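Local atomic coordinates of actinorhodin polyketide putative beta-ketoacyl synthase 2 (Streptomyces coelicolor A3, PDB entry 1TQY), a protein that serves as the chain length factor of the actinorhodin polyketide synthase, a ketosynthase-family protein that probably helps assemble the polyketide chain in antibiotic biosynthesis. Residues 223-233 and 306-317; 329-337 and 360-368. All coordinates share one frame; numbering follows the deposited sequence.

Contact 1 (223-233 and 306-317)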
# COMPACT_ATOMS: atom_id res chain seq x y z
N TYR B 223 7.83 -20.37 -19.15
CA TYR B 223 8.14 -19.97 -17.79
C TYR B 223 8.82 -21.16 -17.14
O TYR B 223 8.17 -22.09 -16.67
CB TYR B 223 6.84 -19.58 -17.07
CG TYR B 223 7.03 -19.08 -15.66
CD1 TYR B 223 8.22 -18.48 -15.24
CD2 TYR B 223 5.99 -19.18 -14.74
CE1 TYR B 223 8.37 -18.00 -13.94
CE2 TYR B 223 6.13 -18.71 -13.44
CZ TYR B 223 7.32 -18.12 -13.05
OH TYR B 223 7.45 -17.64 -11.77
N LEU B 224 10.14 -21.11 -17.13
CA LEU B 224 10.95 -22.21 -16.61
C LEU B 224 11.92 -21.82 -15.50
O LEU B 224 13.13 -21.81 -15.70
CB LEU B 224 11.71 -22.83 -17.79
CG LEU B 224 10.83 -23.26 -18.98
CD1 LEU B 224 11.72 -23.69 -20.15
CD2 LEU B 224 9.92 -24.39 -18.56
N PRO B 225 11.40 -21.49 -14.31
CA PRO B 225 12.31 -21.11 -13.23
C PRO B 225 13.27 -22.24 -12.83
O PRO B 225 12.85 -23.38 -12.63
CB PRO B 225 11.35 -20.72 -12.09
CG PRO B 225 10.16 -21.60 -12.34
CD PRO B 225 10.00 -21.48 -13.86
N PHE B 226 14.55 -21.90 -12.73
CA PHE B 226 15.61 -22.83 -12.35
C PHE B 226 16.03 -23.79 -13.47
O PHE B 226 16.90 -24.64 -13.27
CB PHE B 226 15.22 -23.64 -11.10
CG PHE B 226 15.00 -22.78 -9.87
CD1 PHE B 226 13.78 -22.78 -9.20
CD2 PHE B 226 16.01 -21.94 -9.40
CE1 PHE B 226 13.57 -21.97 -8.09
CE2 PHE B 226 15.81 -21.12 -8.29
CZ PHE B 226 14.59 -21.13 -7.64
N ASP B 227 15.44 -23.64 -14.65
CA ASP B 227 15.81 -24.48 -15.80
C ASP B 227 16.91 -23.77 -16.57
O ASP B 227 16.93 -22.53 -16.65
CB ASP B 227 14.61 -24.68 -16.72
CG ASP B 227 14.88 -25.69 -17.82
OD1 ASP B 227 14.42 -26.85 -17.71
OD2 ASP B 227 15.57 -25.33 -18.79
N GLU B 228 17.82 -24.53 -17.17
CA GLU B 228 18.90 -23.90 -17.93
C GLU B 228 18.38 -23.08 -19.10
O GLU B 228 19.07 -22.20 -19.59
CB GLU B 228 19.91 -24.94 -18.42
CG GLU B 228 19.34 -25.98 -19.33
CD GLU B 228 20.42 -26.86 -19.92
OE1 GLU B 228 21.27 -27.36 -19.14
OE2 GLU B 228 20.43 -27.05 -21.16
N ARG B 229 17.15 -23.36 -19.53
CA ARG B 229 16.56 -22.60 -20.63
C ARG B 229 15.71 -21.41 -20.16
O ARG B 229 15.02 -20.78 -20.96
CB ARG B 229 15.71 -23.52 -21.53
CG ARG B 229 16.48 -24.62 -22.27
CD ARG B 229 17.55 -24.06 -23.22
NE ARG B 229 18.28 -25.11 -23.93
CZ ARG B 229 17.74 -25.91 -24.85
NH1 ARG B 229 16.47 -25.77 -25.19
NH2 ARG B 229 18.49 -26.84 -25.44
N ALA B 230 15.74 -21.10 -18.86
CA ALA B 230 14.97 -19.98 -18.32
C ALA B 230 15.19 -18.75 -19.19
O ALA B 230 16.33 -18.40 -19.49
CB ALA B 230 15.41 -19.67 -16.89
N ALA B 231 14.11 -18.10 -19.61
CA ALA B 231 14.24 -16.92 -20.44
C ALA B 231 13.19 -15.86 -20.13
O ALA B 231 12.71 -15.17 -21.03
CB ALA B 231 14.17 -17.32 -21.92
N GLY B 232 12.84 -15.72 -18.86
CA GLY B 232 11.85 -14.73 -18.47
C GLY B 232 10.61 -15.37 -17.89
O GLY B 232 10.37 -16.56 -18.08
N TYR B 233 9.81 -14.59 -17.16
CA TYR B 233 8.61 -15.14 -16.57
C TYR B 233 7.41 -14.82 -17.45
O TYR B 233 7.47 -13.92 -18.29
CB TYR B 233 8.40 -14.57 -15.15
CG TYR B 233 7.93 -13.13 -15.09
CD1 TYR B 233 6.57 -12.82 -15.11
CD2 TYR B 233 8.86 -12.09 -15.00
CE1 TYR B 233 6.14 -11.49 -15.04
CE2 TYR B 233 8.44 -10.76 -14.92
CZ TYR B 233 7.08 -10.47 -14.94
OH TYR B 233 6.66 -9.16 -14.84
N GLY B 306 10.85 -18.43 -7.58
CA GLY B 306 10.85 -18.87 -8.97
C GLY B 306 10.78 -17.75 -9.99
O GLY B 306 9.82 -17.66 -10.76
N ALA B 307 11.81 -16.91 -10.00
CA ALA B 307 11.85 -15.77 -10.91
C ALA B 307 11.79 -16.10 -12.40
O ALA B 307 11.22 -15.34 -13.19
CB ALA B 307 13.10 -14.94 -10.63
N GLY B 308 12.36 -17.23 -12.80
CA GLY B 308 12.33 -17.59 -14.21
C GLY B 308 13.34 -16.80 -15.02
O GLY B 308 13.43 -16.96 -16.24
N VAL B 309 14.07 -15.92 -14.34
CA VAL B 309 15.12 -15.10 -14.95
C VAL B 309 16.39 -15.71 -14.39
O VAL B 309 16.56 -15.77 -13.18
CB VAL B 309 15.06 -13.63 -14.49
CG1 VAL B 309 16.28 -12.88 -15.00
CG2 VAL B 309 13.78 -12.97 -15.01
N PRO B 310 17.30 -16.16 -15.26
CA PRO B 310 18.57 -16.79 -14.86
C PRO B 310 19.29 -16.18 -13.66
O PRO B 310 19.51 -16.85 -12.65
CB PRO B 310 19.40 -16.72 -16.13
CG PRO B 310 18.37 -16.83 -17.20
CD PRO B 310 17.28 -15.91 -16.71
N GLU B 311 19.66 -14.91 -13.78
CA GLU B 311 20.37 -14.21 -12.72
C GLU B 311 19.62 -14.23 -11.39
O GLU B 311 20.24 -14.30 -10.33
CB GLU B 311 20.64 -12.77 -13.17
CG GLU B 311 21.47 -11.96 -12.19
CD GLU B 311 21.66 -10.50 -12.62
OE1 GLU B 311 22.44 -9.78 -11.95
OE2 GLU B 311 21.01 -10.08 -13.61
N LEU B 312 18.29 -14.19 -11.45
CA LEU B 312 17.48 -14.19 -10.24
C LEU B 312 17.29 -15.59 -9.69
O LEU B 312 17.14 -15.76 -8.48
CB LEU B 312 16.11 -13.56 -10.53
CG LEU B 312 16.11 -12.08 -10.92
CD1 LEU B 312 14.70 -11.62 -11.22
CD2 LEU B 312 16.70 -11.26 -9.77
N ASP B 313 17.27 -16.59 -10.56
CA ASP B 313 17.12 -17.97 -10.12
C ASP B 313 18.39 -18.35 -9.37
O ASP B 313 18.35 -18.95 -8.30
CB ASP B 313 16.91 -18.93 -11.31
CG ASP B 313 15.56 -18.76 -11.99
OD1 ASP B 313 14.58 -18.40 -11.30
OD2 ASP B 313 15.47 -19.01 -13.21
N ALA B 314 19.53 -17.96 -9.95
CA ALA B 314 20.81 -18.26 -9.35
C ALA B 314 20.92 -17.60 -7.98
O ALA B 314 21.41 -18.22 -7.03
CB ALA B 314 21.94 -17.77 -10.26
N ALA B 315 20.46 -16.36 -7.87
CA ALA B 315 20.51 -15.67 -6.58
C ALA B 315 19.65 -16.43 -5.56
O ALA B 315 20.09 -16.69 -4.45
CB ALA B 315 20.00 -14.23 -6.71
N GLU B 316 18.43 -16.77 -5.96
CA GLU B 316 17.54 -17.49 -5.05
C GLU B 316 18.05 -18.88 -4.65
O GLU B 316 17.94 -19.26 -3.48
CB GLU B 316 16.14 -17.63 -5.65
CG GLU B 316 15.24 -18.50 -4.78
CD GLU B 316 13.77 -18.38 -5.12
OE1 GLU B 316 13.43 -18.45 -6.32
OE2 GLU B 316 12.97 -18.20 -4.17
N ALA B 317 18.56 -19.63 -5.61
CA ALA B 317 19.07 -20.98 -5.34
C ALA B 317 20.24 -20.88 -4.37
O ALA B 317 20.44 -21.76 -3.53
CB ALA B 317 19.53 -21.62 -6.64
O HOH W 1 17.31 -20.66 -14.41
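Asp313, in the first turn of helix 310-324, reaches back into the loop 223-233. Its CB lies 3.7 Å from Phe226 CD2, and CG sits beside the Asp313 backbone N (chi1 -70°), which turns the carboxylate toward the start of the helix. There OD1 lies over one face of the Phe226 ring, toward the rim, and accepts Gly308 N at 2.9 Å on its syn side. OD2 takes Phe226 N at 3.1 Å in a nearly straight bond (175°) that comes from above the carboxylate plane, and a water bridges it to Asp227 O. The Phe226 ring continues along the helix to Ala317 CB and Glu316, whose OE1 grips Gly306 N while OE2 takes Asp305 N. Tyr223 OH gives a 2.6 Å bond to Gly306 O, and Gly232 N reaches Gly308 O at 3.0 Å. Gly308 CA lies at the edge of the Tyr223 ring, 3.7 Å from Pro225 CA. Within this ketosynthase-family fold, one buried carboxylate thus pins loop 223-233, through Phe226 N, and the turn 306-309 ending at the N-cap Val309, through Gly308 N, to the helix start; two backbone N-H groups and a water probably stabilise its negative charge.

Contact 2 (329-337 and 360-368)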
# COMPACT_ATOMS: atom_id res chain seq x y z
N VAL B 329 16.99 -29.44 0.80
CA VAL B 329 15.57 -29.42 1.07
C VAL B 329 14.80 -29.42 -0.24
O VAL B 329 15.24 -28.84 -1.22
CB VAL B 329 15.21 -28.18 1.95
CG1 VAL B 329 15.54 -26.89 1.20
CG2 VAL B 329 13.75 -28.23 2.37
N PRO B 330 13.66 -30.12 -0.27
CA PRO B 330 12.86 -30.15 -1.50
C PRO B 330 12.48 -28.73 -1.87
O PRO B 330 12.10 -27.94 -1.01
CB PRO B 330 11.65 -30.98 -1.10
CG PRO B 330 12.24 -31.98 -0.15
CD PRO B 330 13.14 -31.09 0.71
N VAL B 331 12.60 -28.39 -3.14
CA VAL B 331 12.22 -27.06 -3.58
C VAL B 331 11.18 -27.26 -4.67
O VAL B 331 11.26 -28.22 -5.44
CB VAL B 331 13.41 -26.27 -4.18
CG1 VAL B 331 12.92 -24.92 -4.69
CG2 VAL B 331 14.49 -26.08 -3.13
N THR B 332 10.20 -26.37 -4.73
CA THR B 332 9.18 -26.49 -5.76
C THR B 332 8.66 -25.12 -6.19
O THR B 332 8.72 -24.15 -5.43
CB THR B 332 8.02 -27.40 -5.31
OG1 THR B 332 7.11 -27.58 -6.41
CG2 THR B 332 7.26 -26.79 -4.15
N VAL B 333 8.17 -25.05 -7.42
CA VAL B 333 7.66 -23.80 -7.97
C VAL B 333 6.37 -24.08 -8.75
O VAL B 333 6.37 -24.12 -9.98
CB VAL B 333 8.71 -23.15 -8.91
CG1 VAL B 333 8.20 -21.83 -9.45
CG2 VAL B 333 10.01 -22.94 -8.15
N PRO B 334 5.25 -24.28 -8.03
CA PRO B 334 3.98 -24.55 -8.72
C PRO B 334 3.50 -23.41 -9.61
O PRO B 334 2.74 -23.63 -10.55
CB PRO B 334 3.03 -24.85 -7.57
CG PRO B 334 3.94 -25.43 -6.52
CD PRO B 334 5.11 -24.47 -6.58
N LYS B 335 3.93 -22.18 -9.32
CA LYS B 335 3.49 -21.05 -10.13
C LYS B 335 3.82 -21.23 -11.61
O LYS B 335 3.40 -20.43 -12.45
CB LYS B 335 4.06 -19.73 -9.61
CG LYS B 335 5.58 -19.62 -9.58
CD LYS B 335 6.02 -18.20 -9.23
CE LYS B 335 5.58 -17.80 -7.81
NZ LYS B 335 6.31 -18.60 -6.76
N THR B 336 4.58 -22.27 -11.94
CA THR B 336 4.89 -22.54 -13.34
C THR B 336 3.58 -22.87 -14.07
O THR B 336 3.50 -22.77 -15.29
CB THR B 336 5.86 -23.73 -13.49
OG1 THR B 336 5.42 -24.82 -12.67
CG2 THR B 336 7.28 -23.34 -13.07
N THR B 337 2.57 -23.26 -13.30
CA THR B 337 1.27 -23.58 -13.89
C THR B 337 0.35 -22.38 -14.01
O THR B 337 -0.67 -22.45 -14.70
CB THR B 337 0.52 -24.66 -13.08
OG1 THR B 337 0.29 -24.19 -11.74
CG2 THR B 337 1.30 -25.96 -13.04
N GLY B 360 -0.43 -34.09 2.47
CA GLY B 360 0.74 -34.93 2.60
C GLY B 360 1.59 -35.11 1.35
O GLY B 360 2.41 -36.03 1.28
N VAL B 361 1.41 -34.25 0.35
CA VAL B 361 2.18 -34.33 -0.89
C VAL B 361 2.69 -32.95 -1.32
O VAL B 361 2.01 -31.94 -1.12
CB VAL B 361 1.36 -34.92 -2.05
CG1 VAL B 361 0.95 -36.35 -1.73
CG2 VAL B 361 0.13 -34.05 -2.31
N ILE B 362 3.88 -32.92 -1.92
CA ILE B 362 4.45 -31.66 -2.40
C ILE B 362 4.03 -31.38 -3.84
O ILE B 362 4.35 -32.15 -4.75
CB ILE B 362 6.00 -31.67 -2.33
CG1 ILE B 362 6.46 -31.89 -0.88
CG2 ILE B 362 6.56 -30.35 -2.88
CD1 ILE B 362 7.96 -32.02 -0.70
N ALA B 363 3.31 -30.28 -4.04
CA ALA B 363 2.86 -29.87 -5.37
C ALA B 363 4.11 -29.80 -6.25
O ALA B 363 5.10 -29.20 -5.86
CB ALA B 363 2.20 -28.50 -5.28
N PRO B 364 4.07 -30.41 -7.44
CA PRO B 364 5.23 -30.41 -8.34
C PRO B 364 5.44 -29.15 -9.18
O PRO B 364 4.60 -28.25 -9.19
CB PRO B 364 4.96 -31.62 -9.22
CG PRO B 364 3.47 -31.53 -9.41
CD PRO B 364 2.97 -31.22 -7.99
N THR B 365 6.58 -29.10 -9.87
CA THR B 365 6.91 -27.98 -10.73
C THR B 365 6.74 -28.47 -12.16
O THR B 365 7.25 -29.53 -12.52
CB THR B 365 8.36 -27.51 -10.55
OG1 THR B 365 8.60 -27.24 -9.16
CG2 THR B 365 8.62 -26.24 -11.36
N ALA B 366 6.02 -27.69 -12.97
CA ALA B 366 5.76 -28.03 -14.37
C ALA B 366 6.76 -27.36 -15.33
O ALA B 366 7.34 -26.33 -15.00
CB ALA B 366 4.34 -27.61 -14.75
N GLY B 367 6.95 -27.97 -16.50
CA GLY B 367 7.82 -27.41 -17.52
C GLY B 367 9.32 -27.65 -17.44
O GLY B 367 9.93 -28.14 -18.40
N VAL B 368 9.91 -27.28 -16.31
CA VAL B 368 11.34 -27.44 -16.07
C VAL B 368 11.75 -28.89 -16.33
O VAL B 368 11.09 -29.81 -15.87
CB VAL B 368 11.69 -27.08 -14.61
CG1 VAL B 368 13.20 -27.13 -14.38
CG2 VAL B 368 11.14 -25.70 -14.29
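Strand 330-332, parallel to its neighbours 301-303 and 378-379 in the C-terminal beta-ketoacyl synthase region, and the 3-10 turn 334-337 that follows run beside the irregular segment 360-368, which leaves helix 345-359 at Gly360. The backbones come closest at Pro334 and Thr365, with CA atoms 4.9 Å apart, and the polar links between the segments go through threonine hydroxyls. Thr332 OG1 donates to Ala363 O at 2.6 Å, somewhat out of the carbonyl plane. With OG1 anti to the backbone N (chi1 -175°), CG2 falls between N and the carbonyl carbon and meets Ile362 CG2 at 3.8 Å; the far end of that isoleucine, CD1, lies against Pro330 CB. From segment 360-368, Thr365 OG1 accepts Val333 N at 2.8 Å with an angle of 164° and also bonds to Val380 O, so this hydroxyl ties together three parts of the chain. The Thr365 and Thr336 side chains cross at about a right angle, their CG2 methyls 3.6 Å apart. Thr336 carries the last link. With chi1 at 47°, OG1 folds back over its own turn, donating to Val333 O in the carbonyl plane and accepting Ala366 N at 2.9 Å. Apolar contacts lie alongside, Pro334 CG on Ala363 CB and Thr337 CG2 on Ala366 CB, and helix 26-34 covers Ala363 and Thr337 through Val33. Pro364 O is buried here without a partner. Three hydroxyls therefore do the joining that paired backbones would do in a sheet, with methyl groups packed beside them, consistent with an irregular segment lying close along the strand end.

Overall arrangement
Both contacts are buried and lie on the same side of the chain's centre, about 14 Å apart between centres, and helix 310-324 is followed in the chain by strand 330-332. Contact 1 fastens a long loop to the start of that helix, and its outer edge, around Pro310 and Ala231, is exposed; contact 2 has no exposed touching residue and joins a strand end to the segment after helix 345-359. Contact 1 combines buried carboxylates and glycine backbone with the Phe226 ring, contact 2 neutral hydroxyls with methyl groups. They also touch each other: Pro225 CD packs on Thr336 CG2 at 3.4 Å, and Leu224 and Pro225 reach the 360-368 segment at Gly367 and Val368.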